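Local coordinates for protein reducing-end xylose-releasing exo-oligoxylanase Rex8A (Paenibacillus barcinonensis, PDB 6SUD) that hydrolyses short linear and branched xylooligosaccharides, releasing xylose from their reducing ends in the degradation of xylan, at residues A[17-28]-A[344-352]; A[6-15]-A[276-284]. The protein carries 1 engineered substitution. All coordinates share one frame; numbering follows the deposited sequence.

Interaction 1: residues A[17-28]-A[344-352]; sequences LFQRSGYREDEI and FVKRFWNTP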
loop_
_atom_site.group_PDB
_atom_site.type_symbol
_atom_site.label_atom_id
_atom_site.label_comp_id
_atom_site.label_asym_id
_atom_site.label_seq_id
_atom_site.Cartn_x
_atom_site.Cartn_y
_atom_site.Cartn_z
ATOM N N LEU A 17 3.542 -1.310 19.165
ATOM C CA LEU A 17 2.953 -0.102 19.784
ATOM C C LEU A 17 1.741 -0.494 20.615
ATOM O O LEU A 17 1.461 0.254 21.552
ATOM C CB LEU A 17 2.595 0.920 18.705
ATOM C CG LEU A 17 3.818 1.496 18.005
ATOM C CD1 LEU A 17 3.464 2.734 17.220
ATOM C CD2 LEU A 17 4.891 1.818 19.022
ATOM N N PHE A 18 1.048 -1.592 20.288
ATOM C CA PHE A 18 -0.076 -2.078 21.132
ATOM C C PHE A 18 0.492 -2.454 22.507
ATOM O O PHE A 18 -0.091 -2.072 23.519
ATOM C CB PHE A 18 -0.836 -3.228 20.468
ATOM C CG PHE A 18 -1.693 -2.850 19.283
ATOM C CD1 PHE A 18 -2.503 -1.722 19.295
ATOM C CD2 PHE A 18 -1.755 -3.670 18.166
ATOM C CE1 PHE A 18 -3.304 -1.405 18.206
ATOM C CE2 PHE A 18 -2.551 -3.353 17.076
ATOM C CZ PHE A 18 -3.329 -2.220 17.096
ATOM N N GLN A 19 1.631 -3.144 22.533
ATOM C CA GLN A 19 2.295 -3.587 23.787
ATOM C C GLN A 19 2.843 -2.379 24.549
ATOM O O GLN A 19 2.662 -2.329 25.782
ATOM C CB GLN A 19 3.425 -4.564 23.489
ATOM C CG GLN A 19 3.786 -5.411 24.694
ATOM C CD GLN A 19 4.787 -6.488 24.354
ATOM O OE1 GLN A 19 4.696 -7.153 23.323
ATOM N NE2 GLN A 19 5.745 -6.695 25.244
ATOM N N ARG A 20 3.493 -1.439 23.856
ATOM C CA ARG A 20 4.084 -0.225 24.489
ATOM C C ARG A 20 2.966 0.564 25.158
ATOM O O ARG A 20 3.190 1.241 26.170
ATOM C CB ARG A 20 4.807 0.620 23.438
ATOM C CG ARG A 20 5.138 2.033 23.891
ATOM C CD ARG A 20 5.795 2.837 22.790
ATOM N NE ARG A 20 6.888 2.129 22.134
ATOM C CZ ARG A 20 7.512 2.571 21.050
ATOM N NH1 ARG A 20 7.157 3.732 20.518
ATOM N NH2 ARG A 20 8.501 1.872 20.514
ATOM N N SER A 21 1.788 0.421 24.582
ATOM C CA SER A 21 0.572 1.152 24.986
ATOM C C SER A 21 -0.179 0.432 26.110
ATOM O O SER A 21 -1.162 1.007 26.616
ATOM C CB SER A 21 -0.261 1.357 23.761
ATOM O OG SER A 21 -1.539 1.882 24.072
ATOM N N GLY A 22 0.191 -0.793 26.474
ATOM C CA GLY A 22 -0.394 -1.453 27.658
ATOM C C GLY A 22 -1.142 -2.731 27.347
ATOM O O GLY A 22 -1.401 -3.481 28.302
ATOM N N TYR A 23 -1.490 -2.996 26.085
ATOM C CA TYR A 23 -2.258 -4.210 25.708
ATOM C C TYR A 23 -1.385 -5.442 25.941
ATOM O O TYR A 23 -0.151 -5.352 25.790
ATOM C CB TYR A 23 -2.786 -4.104 24.279
ATOM C CG TYR A 23 -3.696 -2.919 24.101
ATOM C CD1 TYR A 23 -4.979 -2.929 24.621
ATOM C CD2 TYR A 23 -3.257 -1.764 23.478
ATOM C CE1 TYR A 23 -5.818 -1.833 24.499
ATOM C CE2 TYR A 23 -4.088 -0.667 23.327
ATOM C CZ TYR A 23 -5.371 -0.695 23.848
ATOM O OH TYR A 23 -6.178 0.396 23.725
ATOM N N ARG A 24 -2.013 -6.560 26.300
ATOM C CA ARG A 24 -1.295 -7.814 26.634
ATOM C C ARG A 24 -0.868 -8.527 25.353
ATOM O O ARG A 24 -1.639 -8.511 24.373
ATOM C CB ARG A 24 -2.188 -8.743 27.451
ATOM C CG ARG A 24 -2.620 -8.150 28.780
ATOM C CD ARG A 24 -3.701 -8.998 29.423
ATOM N NE ARG A 24 -3.155 -10.202 30.042
ATOM C CZ ARG A 24 -3.873 -11.226 30.505
ATOM N NH1 ARG A 24 -5.193 -11.216 30.423
ATOM N NH2 ARG A 24 -3.268 -12.263 31.059
ATOM N N GLU A 25 0.295 -9.177 25.391
ATOM C CA GLU A 25 0.836 -9.926 24.230
ATOM C C GLU A 25 -0.214 -10.908 23.705
ATOM O O GLU A 25 -0.406 -10.943 22.480
ATOM C CB GLU A 25 2.128 -10.650 24.601
ATOM C CG GLU A 25 3.365 -9.939 24.096
ATOM C CD GLU A 25 4.636 -10.746 24.299
ATOM O OE1 GLU A 25 5.356 -10.453 25.271
ATOM O OE2 GLU A 25 4.890 -11.679 23.502
ATOM N N ASP A 26 -0.883 -11.649 24.594
ATOM C CA ASP A 26 -1.896 -12.669 24.204
ATOM C C ASP A 26 -3.095 -12.007 23.509
ATOM O O ASP A 26 -3.524 -12.548 22.460
ATOM C CB ASP A 26 -2.307 -13.560 25.380
ATOM C CG ASP A 26 -2.963 -12.862 26.561
ATOM O OD1 ASP A 26 -3.430 -11.720 26.400
ATOM O OD2 ASP A 26 -2.998 -13.475 27.643
ATOM N N GLU A 27 -3.623 -10.906 24.064
ATOM C CA GLU A 27 -4.783 -10.148 23.507
ATOM C C GLU A 27 -4.444 -9.660 22.097
ATOM O O GLU A 27 -5.330 -9.659 21.222
ATOM C CB GLU A 27 -5.026 -8.813 24.215
ATOM C CG GLU A 27 -5.889 -8.809 25.454
ATOM C CD GLU A 27 -6.128 -7.372 25.908
ATOM O OE1 GLU A 27 -5.138 -6.689 26.298
ATOM O OE2 GLU A 27 -7.292 -6.909 25.811
ATOM N N ILE A 28 -3.204 -9.206 21.920
ATOM C CA ILE A 28 -2.773 -8.571 20.640
ATOM C C ILE A 28 -2.760 -9.636 19.543
ATOM O O ILE A 28 -3.441 -9.425 18.550
ATOM C CB ILE A 28 -1.426 -7.848 20.785
ATOM C CG1 ILE A 28 -1.544 -6.683 21.769
ATOM C CG2 ILE A 28 -0.916 -7.386 19.427
ATOM C CD1 ILE A 28 -0.217 -6.177 22.268
ATOM N N PHE A 344 -4.073 7.755 19.301
ATOM C CA PHE A 344 -4.508 7.177 17.995
ATOM C C PHE A 344 -4.408 5.647 18.018
ATOM O O PHE A 344 -5.226 4.971 17.360
ATOM C CB PHE A 344 -3.686 7.698 16.820
ATOM C CG PHE A 344 -4.260 8.934 16.184
ATOM C CD1 PHE A 344 -5.333 8.853 15.311
ATOM C CD2 PHE A 344 -3.748 10.184 16.484
ATOM C CE1 PHE A 344 -5.869 9.994 14.737
ATOM C CE2 PHE A 344 -4.284 11.324 15.909
ATOM C CZ PHE A 344 -5.340 11.230 15.032
ATOM N N VAL A 345 -3.388 5.132 18.702
ATOM C CA VAL A 345 -3.175 3.668 18.870
ATOM C C VAL A 345 -4.380 3.110 19.627
ATOM O O VAL A 345 -4.913 2.062 19.213
ATOM C CB VAL A 345 -1.860 3.361 19.615
ATOM C CG1 VAL A 345 -1.756 1.900 20.016
ATOM C CG2 VAL A 345 -0.635 3.752 18.810
ATOM N N LYS A 346 -4.779 3.778 20.707
ATOM C CA LYS A 346 -5.930 3.344 21.546
ATOM C C LYS A 346 -7.229 3.479 20.747
ATOM O O LYS A 346 -8.058 2.550 20.813
ATOM C CB LYS A 346 -5.999 4.163 22.837
ATOM C CG LYS A 346 -7.181 3.844 23.741
ATOM C CD LYS A 346 -7.231 4.716 24.978
ATOM C CE LYS A 346 -7.280 3.928 26.269
ATOM N NZ LYS A 346 -8.669 3.571 26.640
ATOM N N ARG A 347 -7.408 4.593 20.033
ATOM C CA ARG A 347 -8.640 4.844 19.241
ATOM C C ARG A 347 -8.783 3.718 18.212
ATOM O O ARG A 347 -9.895 3.223 18.018
ATOM C CB ARG A 347 -8.579 6.217 18.567
ATOM C CG ARG A 347 -9.741 6.513 17.629
ATOM C CD ARG A 347 -11.047 6.669 18.369
ATOM N NE ARG A 347 -12.072 7.360 17.589
ATOM C CZ ARG A 347 -12.905 6.778 16.723
ATOM N NH1 ARG A 347 -12.844 5.475 16.477
ATOM N NH2 ARG A 347 -13.794 7.517 16.082
ATOM N N PHE A 348 -7.676 3.334 17.578
ATOM C CA PHE A 348 -7.680 2.290 16.528
ATOM C C PHE A 348 -8.062 0.939 17.142
ATOM O O PHE A 348 -8.924 0.228 16.573
ATOM C CB PHE A 348 -6.321 2.218 15.832
ATOM C CG PHE A 348 -6.307 1.151 14.774
ATOM C CD1 PHE A 348 -6.963 1.357 13.568
ATOM C CD2 PHE A 348 -5.726 -0.082 15.018
ATOM C CE1 PHE A 348 -6.990 0.363 12.606
ATOM C CE2 PHE A 348 -5.763 -1.075 14.060
ATOM C CZ PHE A 348 -6.384 -0.844 12.853
ATOM N N TRP A 349 -7.433 0.588 18.264
ATOM C CA TRP A 349 -7.683 -0.685 18.992
ATOM C C TRP A 349 -9.190 -0.826 19.241
ATOM O O TRP A 349 -9.726 -1.948 19.115
ATOM C CB TRP A 349 -6.888 -0.739 20.306
ATOM C CG TRP A 349 -7.145 -1.977 21.108
ATOM C CD1 TRP A 349 -8.100 -2.133 22.070
ATOM C CD2 TRP A 349 -6.473 -3.247 21.001
ATOM N NE1 TRP A 349 -8.055 -3.401 22.585
ATOM C CE2 TRP A 349 -7.063 -4.105 21.955
ATOM C CE3 TRP A 349 -5.424 -3.738 20.214
ATOM C CZ2 TRP A 349 -6.658 -5.428 22.120
ATOM C CZ3 TRP A 349 -5.013 -5.044 20.385
ATOM C CH2 TRP A 349 -5.627 -5.879 21.321
ATOM N N ASN A 350 -9.854 0.282 19.567
ATOM C CA ASN A 350 -11.278 0.291 19.990
ATOM C C ASN A 350 -12.194 0.438 18.767
ATOM O O ASN A 350 -13.418 0.423 18.957
ATOM C CB ASN A 350 -11.489 1.349 21.073
ATOM C CG ASN A 350 -10.742 1.008 22.343
ATOM O OD1 ASN A 350 -9.901 1.775 22.809
ATOM N ND2 ASN A 350 -11.013 -0.165 22.885
ATOM N N THR A 351 -11.627 0.503 17.555
ATOM C CA THR A 351 -12.387 0.626 16.282
ATOM C C THR A 351 -12.506 -0.758 15.643
ATOM O O THR A 351 -11.493 -1.425 15.461
ATOM C CB THR A 351 -11.724 1.645 15.344
ATOM O OG1 THR A 351 -11.709 2.921 15.990
ATOM C CG2 THR A 351 -12.419 1.764 14.003
ATOM N N PRO A 352 -13.728 -1.232 15.302
ATOM C CA PRO A 352 -13.896 -2.501 14.602
ATOM C C PRO A 352 -13.756 -2.350 13.079
ATOM O O PRO A 352 -13.783 -1.242 12.558
ATOM C CB PRO A 352 -15.324 -2.900 14.998
ATOM C CG PRO A 352 -16.056 -1.572 15.055
ATOM C CD PRO A 352 -15.025 -0.582 15.563
#
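With chi1 at 178°, Trp349 extends its indole away from the last turn of helix 341-349, while Tyr23 holds CG anti to its carbonyl carbon, and the two rings meet face to face. With Phe18 they form an aromatic cluster that joins helix 17-20 and the start of helix 25-41 to the C-terminal end of helix 341-349, within the (alpha/alpha)6 fold of glycoside hydrolase family 8. The phenol ring and the five-membered ring of the indole stack with centroids 3.8 Å apart and planes 21° apart, the side chains running in opposite directions; CE1 of Tyr23 lies 3.3 Å from NE1 of Trp349. A Schellman motif at Gly22 makes the turn that leads on to Tyr23. The six-membered ring turns its CE3 edge to the face of Phe18, a T-shaped pair with planes at 68°. Beyond, CH2 of Trp349 comes 3.8 Å from the carbonyl O of Glu27, CG1 of Ile28 packs against CZ3 of Trp349, and Arg31 adds a cation-pi contact to the indole. A leucine in place of Trp349 would probably leave the Tyr23 ring without its stacking partner and open a gap beside Phe18. Deeper in, Phe18 also meets Phe348, both at their ring edges, near Met370 of helix 359-373. On its Val345 side, CD1 of Phe18 rests 3.8 Å from methyl CG1.

Interaction 2: residues A[6-15]-A[276-284]; sequences KGAYDTGTYA and DWEWFRKDP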
loop_
_atom_site.group_PDB
_atom_site.type_symbol
_atom_site.label_atom_id
_atom_site.label_comp_id
_atom_site.label_asym_id
_atom_site.label_seq_id
_atom_site.Cartn_x
_atom_site.Cartn_y
_atom_site.Cartn_z
ATOM N N LYS A 6 19.013 3.025 14.116
ATOM C CA LYS A 6 18.950 1.821 13.232
ATOM C C LYS A 6 17.519 1.312 13.168
ATOM O O LYS A 6 16.871 1.138 14.224
ATOM C CB LYS A 6 19.828 0.664 13.715
ATOM C CG LYS A 6 21.320 0.936 13.746
ATOM C CD LYS A 6 21.934 1.168 12.389
ATOM C CE LYS A 6 23.427 1.378 12.502
ATOM N NZ LYS A 6 24.046 1.653 11.185
ATOM N N GLY A 7 17.111 1.011 11.942
ATOM C CA GLY A 7 15.756 0.531 11.665
ATOM C C GLY A 7 15.625 -0.956 11.925
ATOM O O GLY A 7 16.660 -1.628 12.176
ATOM N N ALA A 8 14.391 -1.460 11.854
ATOM C CA ALA A 8 14.062 -2.898 12.020
ATOM C C ALA A 8 14.804 -3.753 10.981
ATOM O O ALA A 8 15.119 -4.927 11.287
ATOM C CB ALA A 8 12.570 -3.098 11.934
ATOM N N TYR A 9 15.070 -3.212 9.789
ATOM C CA TYR A 9 15.862 -3.912 8.746
ATOM C C TYR A 9 17.210 -4.347 9.332
ATOM O O TYR A 9 17.628 -5.488 9.058
ATOM C CB TYR A 9 16.091 -3.048 7.509
ATOM C CG TYR A 9 16.908 -3.750 6.455
ATOM C CD1 TYR A 9 16.312 -4.602 5.538
ATOM C CD2 TYR A 9 18.285 -3.592 6.400
ATOM C CE1 TYR A 9 17.063 -5.270 4.582
ATOM C CE2 TYR A 9 19.051 -4.255 5.454
ATOM C CZ TYR A 9 18.436 -5.095 4.544
ATOM O OH TYR A 9 19.198 -5.740 3.615
ATOM N N ASP A 10 17.851 -3.475 10.118
ATOM C CA ASP A 10 19.226 -3.691 10.646
ATOM C C ASP A 10 19.190 -4.504 11.946
ATOM O O ASP A 10 20.061 -5.383 12.098
ATOM C CB ASP A 10 19.960 -2.367 10.871
ATOM C CG ASP A 10 20.273 -1.616 9.590
ATOM O OD1 ASP A 10 20.633 -2.270 8.591
ATOM O OD2 ASP A 10 20.152 -0.379 9.604
ATOM N N THR A 11 18.244 -4.213 12.846
ATOM C CA THR A 11 18.205 -4.754 14.232
ATOM C C THR A 11 17.424 -6.075 14.276
ATOM O O THR A 11 17.696 -6.897 15.176
ATOM C CB THR A 11 17.607 -3.729 15.203
ATOM O OG1 THR A 11 16.224 -3.560 14.884
ATOM C CG2 THR A 11 18.303 -2.387 15.150
ATOM N N GLY A 12 16.481 -6.271 13.354
ATOM C CA GLY A 12 15.531 -7.401 13.383
ATOM C C GLY A 12 14.469 -7.216 14.462
ATOM O O GLY A 12 13.692 -8.157 14.692
ATOM N N THR A 13 14.425 -6.043 15.098
ATOM C CA THR A 13 13.479 -5.714 16.201
ATOM C C THR A 13 12.395 -4.766 15.684
ATOM O O THR A 13 12.739 -3.697 15.150
ATOM C CB THR A 13 14.230 -5.116 17.396
ATOM O OG1 THR A 13 15.103 -6.141 17.870
ATOM C CG2 THR A 13 13.324 -4.651 18.514
ATOM N N TYR A 14 11.128 -5.139 15.881
ATOM C CA TYR A 14 9.939 -4.380 15.410
ATOM C C TYR A 14 9.201 -3.791 16.609
ATOM O O TYR A 14 8.909 -4.545 17.543
ATOM C CB TYR A 14 9.041 -5.292 14.569
ATOM C CG TYR A 14 9.702 -5.651 13.264
ATOM C CD1 TYR A 14 10.569 -6.726 13.163
ATOM C CD2 TYR A 14 9.532 -4.843 12.153
ATOM C CE1 TYR A 14 11.204 -7.024 11.968
ATOM C CE2 TYR A 14 10.155 -5.131 10.954
ATOM C CZ TYR A 14 10.988 -6.226 10.858
ATOM O OH TYR A 14 11.606 -6.471 9.672
ATOM N N ALA A 15 8.914 -2.487 16.575
ATOM C CA ALA A 15 8.096 -1.802 17.601
ATOM C C ALA A 15 6.725 -2.469 17.649
ATOM O O ALA A 15 6.089 -2.629 16.588
ATOM C CB ALA A 15 7.951 -0.328 17.323
ATOM N N ASP A 276 8.487 3.242 6.437
ATOM C CA ASP A 276 9.883 3.521 5.986
ATOM C C ASP A 276 10.742 3.909 7.197
ATOM O O ASP A 276 11.933 3.505 7.265
ATOM C CB ASP A 276 9.940 4.648 4.956
ATOM C CG ASP A 276 11.336 4.840 4.386
ATOM O OD1 ASP A 276 11.928 3.839 3.958
ATOM O OD2 ASP A 276 11.832 5.994 4.408
ATOM N N TRP A 277 10.180 4.733 8.085
ATOM C CA TRP A 277 10.869 5.142 9.335
ATOM C C TRP A 277 11.135 3.894 10.186
ATOM O O TRP A 277 12.290 3.697 10.593
ATOM C CB TRP A 277 10.075 6.194 10.102
ATOM C CG TRP A 277 10.767 6.577 11.371
ATOM C CD1 TRP A 277 10.414 6.248 12.640
ATOM C CD2 TRP A 277 11.979 7.333 11.473
ATOM N NE1 TRP A 277 11.302 6.770 13.530
ATOM C CE2 TRP A 277 12.280 7.435 12.847
ATOM C CE3 TRP A 277 12.842 7.921 10.543
ATOM C CZ2 TRP A 277 13.407 8.112 13.309
ATOM C CZ3 TRP A 277 13.968 8.572 11.005
ATOM C CH2 TRP A 277 14.242 8.671 12.369
ATOM N N GLU A 278 10.112 3.066 10.407
ATOM C CA GLU A 278 10.230 1.826 11.226
ATOM C C GLU A 278 11.324 0.916 10.632
ATOM O O GLU A 278 12.203 0.469 11.390
ATOM C CB GLU A 278 8.874 1.128 11.349
ATOM C CG GLU A 278 8.928 -0.184 12.116
ATOM C CD GLU A 278 9.517 -0.161 13.516
ATOM O OE1 GLU A 278 9.754 0.945 14.054
ATOM O OE2 GLU A 278 9.729 -1.269 14.082
ATOM N N TRP A 279 11.295 0.647 9.324
ATOM C CA TRP A 279 12.225 -0.320 8.672
ATOM C C TRP A 279 13.644 0.245 8.562
ATOM O O TRP A 279 14.596 -0.545 8.793
ATOM C CB TRP A 279 11.702 -0.737 7.293
ATOM C CG TRP A 279 10.554 -1.699 7.351
ATOM C CD1 TRP A 279 9.876 -2.110 8.459
ATOM C CD2 TRP A 279 9.938 -2.365 6.234
ATOM N NE1 TRP A 279 8.894 -2.999 8.111
ATOM C CE2 TRP A 279 8.905 -3.174 6.757
ATOM C CE3 TRP A 279 10.151 -2.359 4.850
ATOM C CZ2 TRP A 279 8.090 -3.958 5.941
ATOM C CZ3 TRP A 279 9.348 -3.144 4.050
ATOM C CH2 TRP A 279 8.341 -3.943 4.595
ATOM N N PHE A 280 13.808 1.509 8.151
ATOM C CA PHE A 280 15.123 2.038 7.678
ATOM C C PHE A 280 15.605 3.235 8.502
ATOM O O PHE A 280 16.828 3.462 8.473
ATOM C CB PHE A 280 15.061 2.341 6.181
ATOM C CG PHE A 280 14.935 1.086 5.362
ATOM C CD1 PHE A 280 15.949 0.142 5.358
ATOM C CD2 PHE A 280 13.807 0.825 4.613
ATOM C CE1 PHE A 280 15.828 -1.031 4.636
ATOM C CE2 PHE A 280 13.673 -0.363 3.912
ATOM C CZ PHE A 280 14.694 -1.283 3.901
ATOM N N ARG A 281 14.707 3.986 9.157
ATOM C CA ARG A 281 15.058 5.045 10.147
ATOM C C ARG A 281 16.015 6.051 9.477
ATOM O O ARG A 281 16.949 6.505 10.144
ATOM C CB ARG A 281 15.668 4.383 11.394
ATOM C CG ARG A 281 15.269 5.000 12.731
ATOM C CD ARG A 281 13.811 4.789 13.108
ATOM N NE ARG A 281 13.377 3.397 13.129
ATOM C CZ ARG A 281 13.520 2.547 14.150
ATOM N NH1 ARG A 281 14.122 2.924 15.270
ATOM N NH2 ARG A 281 13.082 1.302 14.028
ATOM N N LYS A 282 15.782 6.406 8.207
ATOM C CA LYS A 282 16.765 7.163 7.377
ATOM C C LYS A 282 16.472 8.670 7.329
ATOM O O LYS A 282 17.459 9.443 7.213
ATOM C CB LYS A 282 16.829 6.604 5.956
ATOM C CG LYS A 282 17.712 5.378 5.803
ATOM C CD LYS A 282 17.838 4.935 4.363
ATOM C CE LYS A 282 19.028 4.036 4.096
ATOM N NZ LYS A 282 18.697 2.613 4.354
ATOM N N ASP A 283 15.204 9.086 7.345
ATOM C CA ASP A 283 14.813 10.508 7.139
ATOM C C ASP A 283 14.006 10.978 8.344
ATOM O O ASP A 283 12.803 10.711 8.455
ATOM C CB ASP A 283 14.051 10.732 5.824
ATOM C CG ASP A 283 13.601 12.179 5.663
ATOM O OD1 ASP A 283 14.114 13.036 6.373
ATOM O OD2 ASP A 283 12.772 12.431 4.836
ATOM N N PRO A 284 14.652 11.735 9.262
ATOM C CA PRO A 284 13.985 12.185 10.486
ATOM C C PRO A 284 12.881 13.228 10.245
ATOM O O PRO A 284 12.086 13.466 11.150
ATOM C CB PRO A 284 15.144 12.692 11.376
ATOM C CG PRO A 284 16.300 12.973 10.424
ATOM C CD PRO A 284 16.045 12.192 9.147
HETATM O O HOH W 1 14.937 -1.078 15.238
#
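Glu278 O is gripped by two donors, one from each segment: Ala8 N across the contact, at 3.0 Å and almost straight (177°), and NH2 of Arg281, both in its carbonyl plane. One residue on, Trp279 O takes the N-H of Tyr9 on a lone pair, 2.9 Å away. The first turn of helix 8-11 thus delivers two successive amides to carbonyls at the C-terminal end of helix 268-280, a helix of the family 8 (alpha/alpha)6 barrel. Gly7, the N-cap, lets the backbones close to 3.3 Å between its CA and Trp279 O; a CB here would clash with that oxygen. The Glu278 chain bends at chi2 (55°), bringing OE2 to 2.9 Å from Ala15 N, which approaches from above the carboxylate plane. Arg281, at positive phi past the helix end, folds back: NE reaches Trp277 O and the guanidinium lays one face over Lys6 O and Gly7 CA. A water bonded to Lys6 O and Thr11 OG1 adds weak links to Thr13 O and Arg281 NH2. Aromatic side chains flank this polar core, with Tyr9 CG 3.4 Å from Phe280 CE1, the rings oblique, and the edge of Tyr14 near Trp279 NE1, whose hydrogen bond goes to Tyr377 O. Tyr14 OH bonds to Val379 N, so the C-terminal tail packs against the same place. Glu278 O and Trp279 O, without backbone donors from their own segment, are met by N-terminal amides; Arg281 NH2 and Glu278 OE1 form a salt bridge of charges only, OE1 lying well out of the guanidinium plane, which probably steadies the carboxylate.

Overall arrangement
From the N terminus, residues 6-15 reach forward to 276-284 in interaction 2, closing a loop of 260 residues at the end of helix 268-280. One residue further on, 17-28 begins, which pairs with 344-352 in interaction 1 and closes a still longer loop of 315 residues. The partners come in the same order as the N-terminal segments, so the two loops cross and neither nests inside the other. Their centres lie about 21 Å apart, and they touch where NH2 of Arg20 packs 3.9 Å from CB of Ala15. Together they tie the N-terminal residues, up to the start of helix 25-41, to the C-terminal ends of helices 268-280 and 341-349, away from the xylose sites.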